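Side-chain contacts in B-cell differentiation antigen CD72 (Mus musculus, PDB 5B1R), which acts as a B-cell co-receptor that recognises the Sm/RNP self-antigen and, coligated with the B-cell receptor, inhibits its signalling, this chain being its extracellular C-type lectin domain: residues Y18-H21 with T22-L26; L26-S29 with Q30-C33. The protein carries 2 engineered substitutions. One frame throughout, in Å; residues are numbered along the deposited sequence.

Contact 1: Y18-H21 with T22-L26; sequences YISH and TLRSL. Unlike the reference sequence in segment 22-26: R24 (reference Gly).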
ATOM      1  N   TYR A  18      -6.490   1.129   4.517  1.00  9.51           N
ATOM      2  CA  TYR A  18      -7.140  -0.096   4.930  1.00 10.09           C
ATOM      3  C   TYR A  18      -6.191  -1.254   4.634  1.00  9.45           C
ATOM      4  O   TYR A  18      -5.795  -1.457   3.470  1.00 10.82           O
ATOM      5  CB  TYR A  18      -8.468  -0.292   4.184  1.00 11.82           C
ATOM      6  CG  TYR A  18      -9.091  -1.625   4.487  1.00 12.16           C
ATOM      7  CD1 TYR A  18      -9.753  -1.836   5.686  1.00 13.41           C
ATOM      8  CD2 TYR A  18      -8.993  -2.690   3.587  1.00 12.44           C
ATOM      9  CE1 TYR A  18     -10.307  -3.070   5.971  1.00 15.08           C
ATOM     10  CE2 TYR A  18      -9.549  -3.907   3.873  1.00 13.11           C
ATOM     11  CZ  TYR A  18     -10.201  -4.094   5.065  1.00 13.01           C
ATOM     12  OH  TYR A  18     -10.761  -5.301   5.354  1.00 15.19           O
ATOM     13  N   ILE A  19      -5.816  -1.992   5.676  1.00  9.54           N
ATOM     14  CA  ILE A  19      -5.002  -3.188   5.472  1.00 10.38           C
ATOM     15  C   ILE A  19      -5.923  -4.376   5.213  1.00 10.07           C
ATOM     16  O   ILE A  19      -6.745  -4.719   6.049  1.00 11.34           O
ATOM     17  CB  ILE A  19      -4.114  -3.491   6.700  1.00 11.01           C
ATOM     18  CG1 ILE A  19      -3.192  -2.306   7.034  1.00 11.05           C
ATOM     19  CG2 ILE A  19      -3.327  -4.789   6.459  1.00 12.39           C
ATOM     20  CD1 ILE A  19      -2.577  -2.413   8.424  1.00 12.65           C
ATOM     21  N   SER A  20      -5.786  -4.994   4.048  1.00 10.15           N
ATOM     22  CA  SER A  20      -6.511  -6.225   3.765  1.00 10.42           C
ATOM     23  C   SER A  20      -5.581  -7.414   3.961  1.00 10.43           C
ATOM     24  O   SER A  20      -4.606  -7.578   3.230  1.00 11.75           O
ATOM     25  CB  SER A  20      -7.068  -6.231   2.348  1.00 11.47           C
ATOM     26  OG  SER A  20      -7.859  -7.395   2.160  1.00 11.89           O
ATOM     27  N   HIS A  21      -5.878  -8.235   4.962  1.00 12.04           N
ATOM     28  CA  HIS A  21      -5.023  -9.377   5.274  1.00 13.54           C
ATOM     29  C   HIS A  21      -5.219 -10.538   4.292  1.00 13.43           C
ATOM     30  O   HIS A  21      -4.408 -11.462   4.246  1.00 15.42           O
ATOM     31  CB  HIS A  21      -5.270  -9.859   6.703  1.00 16.02           C
ATOM     32  CG  HIS A  21      -5.040  -8.802   7.731  1.00 19.20           C
ATOM     33  ND1 HIS A  21      -3.785  -8.317   8.036  1.00 19.04           N
ATOM     34  CD2 HIS A  21      -5.908  -8.119   8.514  1.00 23.31           C
ATOM     35  CE1 HIS A  21      -3.890  -7.388   8.969  1.00 22.64           C
ATOM     36  NE2 HIS A  21      -5.167  -7.247   9.272  1.00 23.45           N
ATOM     37  N   THR A  22      -6.300 -10.482   3.524  1.00 12.57           N
ATOM     38  CA  THR A  22      -6.657 -11.540   2.577  1.00 13.00           C
ATOM     39  C   THR A  22      -5.593 -11.670   1.512  1.00 12.70           C
ATOM     40  O   THR A  22      -5.193 -10.686   0.892  1.00 12.93           O
ATOM     41  CB  THR A  22      -7.998 -11.199   1.898  1.00 13.96           C
ATOM     42  OG1 THR A  22      -8.980 -10.959   2.915  1.00 15.76           O
ATOM     43  CG2 THR A  22      -8.487 -12.315   0.960  1.00 15.45           C
ATOM     44  N   LEU A  23      -5.155 -12.899   1.271  1.00 12.54           N
ATOM     45  CA  LEU A  23      -4.127 -13.148   0.271  1.00 12.53           C
ATOM     46  C   LEU A  23      -4.731 -13.084  -1.133  1.00 12.74           C
ATOM     47  O   LEU A  23      -5.668 -13.825  -1.451  1.00 13.38           O
ATOM     48  CB  LEU A  23      -3.454 -14.509   0.486  1.00 14.38           C
ATOM     49  CG  LEU A  23      -2.846 -14.753   1.870  1.00 15.97           C
ATOM     50  CD1 LEU A  23      -2.124 -16.095   1.876  1.00 18.33           C
ATOM     51  CD2 LEU A  23      -1.911 -13.626   2.302  1.00 17.85           C
ATOM     52  N   ARG A  24      -4.173 -12.229  -1.985  1.00 12.36           N
ATOM     53  CA  ARG A  24      -4.633 -12.092  -3.366  1.00 12.12           C
ATOM     54  C   ARG A  24      -3.459 -11.765  -4.280  1.00 11.51           C
ATOM     55  O   ARG A  24      -2.432 -11.258  -3.838  1.00 12.12           O
ATOM     56  CB  ARG A  24      -5.653 -10.958  -3.522  1.00 12.37           C
ATOM     57  CG  ARG A  24      -6.853 -10.999  -2.607  1.00 12.28           C
ATOM     58  CD  ARG A  24      -7.780  -9.848  -2.934  1.00 12.41           C
ATOM     59  NE  ARG A  24      -8.972  -9.831  -2.076  1.00 12.51           N
ATOM     60  CZ  ARG A  24      -9.058  -9.203  -0.916  1.00 11.58           C
ATOM     61  NH1 ARG A  24      -8.026  -8.525  -0.448  1.00 12.18           N
ATOM     62  NH2 ARG A  24     -10.204  -9.271  -0.235  1.00 12.23           N
ATOM     63  N   SER A  25      -3.640 -12.004  -5.569  1.00 11.80           N
ATOM     64  CA  SER A  25      -2.733 -11.464  -6.579  1.00 11.45           C
ATOM     65  C   SER A  25      -2.807  -9.940  -6.581  1.00 11.39           C
ATOM     66  O   SER A  25      -3.693  -9.345  -5.958  1.00 11.49           O
ATOM     67  CB  SER A  25      -3.138 -11.967  -7.955  1.00 12.94           C
ATOM     68  OG  SER A  25      -4.424 -11.468  -8.292  1.00 13.67           O
ATOM     69  N   LEU A  26      -1.895  -9.302  -7.303  1.00 11.35           N
ATOM     70  CA  LEU A  26      -1.963  -7.860  -7.405  1.00 11.25           C
ATOM     71  C   LEU A  26      -3.280  -7.436  -8.033  1.00 11.88           C
ATOM     72  O   LEU A  26      -3.954  -6.549  -7.522  1.00 12.28           O
ATOM     73  CB  LEU A  26      -0.741  -7.288  -8.148  1.00 12.00           C
ATOM     74  CG  LEU A  26      -0.651  -5.748  -8.237  1.00 12.08           C
ATOM     75  CD1 LEU A  26      -1.571  -5.114  -9.287  1.00 14.67           C
ATOM     76  CD2 LEU A  26      -0.846  -5.085  -6.873  1.00 12.30           C
TER
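The guanidinium of R24, a residue that differs from the reference sequence, has T22 over one face and S20 at its edge. T22 CB stands 3.3 Å above the guanidinium plane, displaced toward the rim, while the opposite face is turned to the ring of Y32 in a cation-pi contact. At the edge, R24 NH1 donates to S20 OG at 2.8 Å. The bond is nearly straight, with an N-H...O angle of 166°, and the oxygen lies 7° out of the guanidinium plane. S20 CB is also at this edge, 3.7 Å from R24 NH1. The other flat group, the H21 imidazole, has I19 O above one face and toward its rim; toward the following segment, H21 offers only CB, 3.4 Å from T22 N.

Two torsional features bring the polar ends together: S20 OG is anti to its own N (chi1 -175°), and the R24 chain runs extended from CG to NE. T22 CB, over the guanidinium face, is also 3.8 Å from S20 OG. On the outer side of the bend, L23 CD2 comes within 3.8 Å of H21 O.

The chain turns a corner at T22 between strand 15-21 and the short strand 23-24. S20 forms backbone hydrogen bonds with S111, and R24 with H109, so both arms of the corner pair with strand 109-119 of the C-type lectin-like domain. The side-chain bond spans the bend from inside: the buried S20 hydroxyl serves as acceptor for R24, whose positive charge would probably polarise the hydroxyl and strengthen the bond.

Contact 2: L26-S29 with Q30-C33; sequences LEES and QKYC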
ATOM      1  N   LEU A  26      -1.895  -9.302  -7.303  1.00 11.35           N
ATOM      2  CA  LEU A  26      -1.963  -7.860  -7.405  1.00 11.25           C
ATOM      3  C   LEU A  26      -3.280  -7.436  -8.033  1.00 11.88           C
ATOM      4  O   LEU A  26      -3.954  -6.549  -7.522  1.00 12.28           O
ATOM      5  CB  LEU A  26      -0.741  -7.288  -8.148  1.00 12.00           C
ATOM      6  CG  LEU A  26      -0.651  -5.748  -8.237  1.00 12.08           C
ATOM      7  CD1 LEU A  26      -1.571  -5.114  -9.287  1.00 14.67           C
ATOM      8  CD2 LEU A  26      -0.846  -5.085  -6.873  1.00 12.30           C
ATOM      9  N   GLU A  27      -3.625  -8.064  -9.158  1.00 13.05           N
ATOM     10  CA  GLU A  27      -4.831  -7.693  -9.882  1.00 15.46           C
ATOM     11  C   GLU A  27      -6.060  -7.850  -8.997  1.00 13.28           C
ATOM     12  O   GLU A  27      -6.946  -6.985  -8.999  1.00 15.01           O
ATOM     13  CB  GLU A  27      -4.965  -8.559 -11.132  1.00 18.92           C
ATOM     14  CG  GLU A  27      -6.268  -8.434 -11.895  1.00 26.99           C
ATOM     15  CD  GLU A  27      -6.241  -9.234 -13.186  1.00 32.84           C
ATOM     16  OE1 GLU A  27      -5.442  -8.887 -14.080  1.00 36.57           O
ATOM     17  OE2 GLU A  27      -7.004 -10.214 -13.307  1.00 36.78           O
ATOM     18  N   GLU A  28      -6.134  -8.949  -8.244  1.00 12.48           N
ATOM     19  CA  GLU A  28      -7.306  -9.143  -7.390  1.00 13.09           C
ATOM     20  C   GLU A  28      -7.291  -8.168  -6.203  1.00 12.09           C
ATOM     21  O   GLU A  28      -8.352  -7.741  -5.738  1.00 13.45           O
ATOM     22  CB  GLU A  28      -7.420 -10.610  -6.961  1.00 14.85           C
ATOM     23  CG  GLU A  28      -7.840 -11.539  -8.106  1.00 17.49           C
ATOM     24  CD  GLU A  28      -9.216 -11.216  -8.660  1.00 21.16           C
ATOM     25  OE1 GLU A  28     -10.153 -11.069  -7.859  1.00 26.15           O
ATOM     26  OE2 GLU A  28      -9.357 -11.138  -9.904  1.00 21.35           O
ATOM     27  N   SER A  29      -6.100  -7.793  -5.729  1.00 11.40           N
ATOM     28  CA  SER A  29      -5.999  -6.763  -4.690  1.00 11.61           C
ATOM     29  C   SER A  29      -6.491  -5.409  -5.227  1.00 11.57           C
ATOM     30  O   SER A  29      -7.233  -4.687  -4.549  1.00 12.23           O
ATOM     31  CB  SER A  29      -4.554  -6.647  -4.180  1.00 10.75           C
ATOM     32  OG  SER A  29      -4.097  -7.864  -3.593  1.00 11.14           O
ATOM     33  N   GLN A  30      -6.078  -5.063  -6.443  1.00 12.46           N
ATOM     34  CA  GLN A  30      -6.554  -3.834  -7.077  1.00 13.11           C
ATOM     35  C   GLN A  30      -8.074  -3.824  -7.219  1.00 13.32           C
ATOM     36  O   GLN A  30      -8.736  -2.844  -6.871  1.00 15.01           O
ATOM     37  CB  GLN A  30      -5.892  -3.630  -8.437  1.00 16.25           C
ATOM     38  CG  GLN A  30      -6.250  -2.302  -9.074  1.00 22.74           C
ATOM     39  CD  GLN A  30      -5.462  -2.037 -10.335  1.00 32.89           C
ATOM     40  OE1 GLN A  30      -5.078  -2.965 -11.047  1.00 38.66           O
ATOM     41  NE2 GLN A  30      -5.212  -0.766 -10.618  1.00 37.93           N
ATOM     42  N   LYS A  31      -8.631  -4.941  -7.672  1.00 13.73           N
ATOM     43  CA  LYS A  31     -10.074  -5.037  -7.830  1.00 15.51           C
ATOM     44  C   LYS A  31     -10.772  -4.910  -6.482  1.00 14.64           C
ATOM     45  O   LYS A  31     -11.826  -4.270  -6.373  1.00 15.69           O
ATOM     46  CB  LYS A  31     -10.431  -6.353  -8.505  1.00 17.33           C
ATOM     47  CG  LYS A  31     -10.140  -6.345  -9.996  1.00 22.27           C
ATOM     48  CD  LYS A  31     -10.132  -7.749 -10.612  1.00 27.97           C
ATOM     49  CE  LYS A  31     -11.530  -8.331 -10.768  1.00 34.74           C
ATOM     50  NZ  LYS A  31     -12.122  -8.823  -9.491  1.00 40.48           N
ATOM     51  N   TYR A  32     -10.189  -5.502  -5.451  1.00 13.60           N
ATOM     52  CA  TYR A  32     -10.788  -5.411  -4.135  1.00 13.98           C
ATOM     53  C   TYR A  32     -10.770  -3.955  -3.646  1.00 13.46           C
ATOM     54  O   TYR A  32     -11.783  -3.437  -3.167  1.00 13.58           O
ATOM     55  CB  TYR A  32     -10.110  -6.348  -3.138  1.00 15.35           C
ATOM     56  CG  TYR A  32     -10.798  -6.271  -1.820  1.00 14.95           C
ATOM     57  CD1 TYR A  32     -12.087  -6.757  -1.663  1.00 18.13           C
ATOM     58  CD2 TYR A  32     -10.188  -5.645  -0.749  1.00 15.59           C
ATOM     59  CE1 TYR A  32     -12.736  -6.640  -0.461  1.00 21.44           C
ATOM     60  CE2 TYR A  32     -10.829  -5.531   0.451  1.00 17.51           C
ATOM     61  CZ  TYR A  32     -12.107  -6.031   0.589  1.00 20.14           C
ATOM     62  OH  TYR A  32     -12.768  -5.911   1.786  1.00 26.62           O
ATOM     63  N   CYS A  33      -9.636  -3.272  -3.781  1.00 12.16           N
ATOM     64  CA  CYS A  33      -9.628  -1.860  -3.369  1.00 11.85           C
ATOM     65  C   CYS A  33     -10.669  -1.058  -4.157  1.00 12.81           C
ATOM     66  O   CYS A  33     -11.378  -0.230  -3.598  1.00 12.93           O
ATOM     67  CB  CYS A  33      -8.247  -1.228  -3.528  1.00 11.52           C
ATOM     68  SG  CYS A  33      -6.933  -1.952  -2.511  1.00 11.47           S
TER
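Four successive i to i+4 hydrogen bonds make two alpha-helical turns, from Q30 N to L26 O (2.8 Å) through K31 N to E27 O and Y32 N to E28 O, ending with C33 N to S29 O (2.9 Å). K31 runs alongside E28, their ends on the same side of the helix, and their salt bridge is loose: NZ is 3.4 Å from E28 OE1, a weak hydrogen bond. The lysine bends at chi3 (74°) and chi4 (-76°), which curls its end back to the carboxylate and brings CD to 3.5 Å from E28 OE2. K31 CD also lies 4.1 Å from E27 CG.

This is helix 26-35 of the C-type lectin-like fold, and C33 ties it to strand 109-119 through a disulfide with C113. With chi1 -63°, C33 SG turns away from its carbonyl carbon and passes 3.4 Å from S29 O, the oxygen that also accepts the C33 N-H. The hydroxyl of buried S29 is hydrogen-bonded back to S25 O. L26 and Q30, one turn apart, both touch L40 of strand 39-40, whereas Y32 turns its ring toward Y18 and S20 of strand 15-21.

Contacts 1 and 2 are consecutive along the chain, share L26, and have centres about 8 Å apart. Besides the chain itself, the cation-pi contact of R24 with Y32 joins them, R24 NH2 lying 3.4 Å from Y32 CG, and R24 CB lies 3.5 Å from S29 OG. Y32 also reaches back to strand 15-21, with its CE2 3.9 Å from S20 OG and 4.0 Å from Y18 CE2. At the junction S25 is the N-cap of helix 26-35, its OG hydrogen-bonded to E28 N. The corner in 18-26 thus delivers the chain into the helix of 26-33, which packs back over the corner's polar side chains.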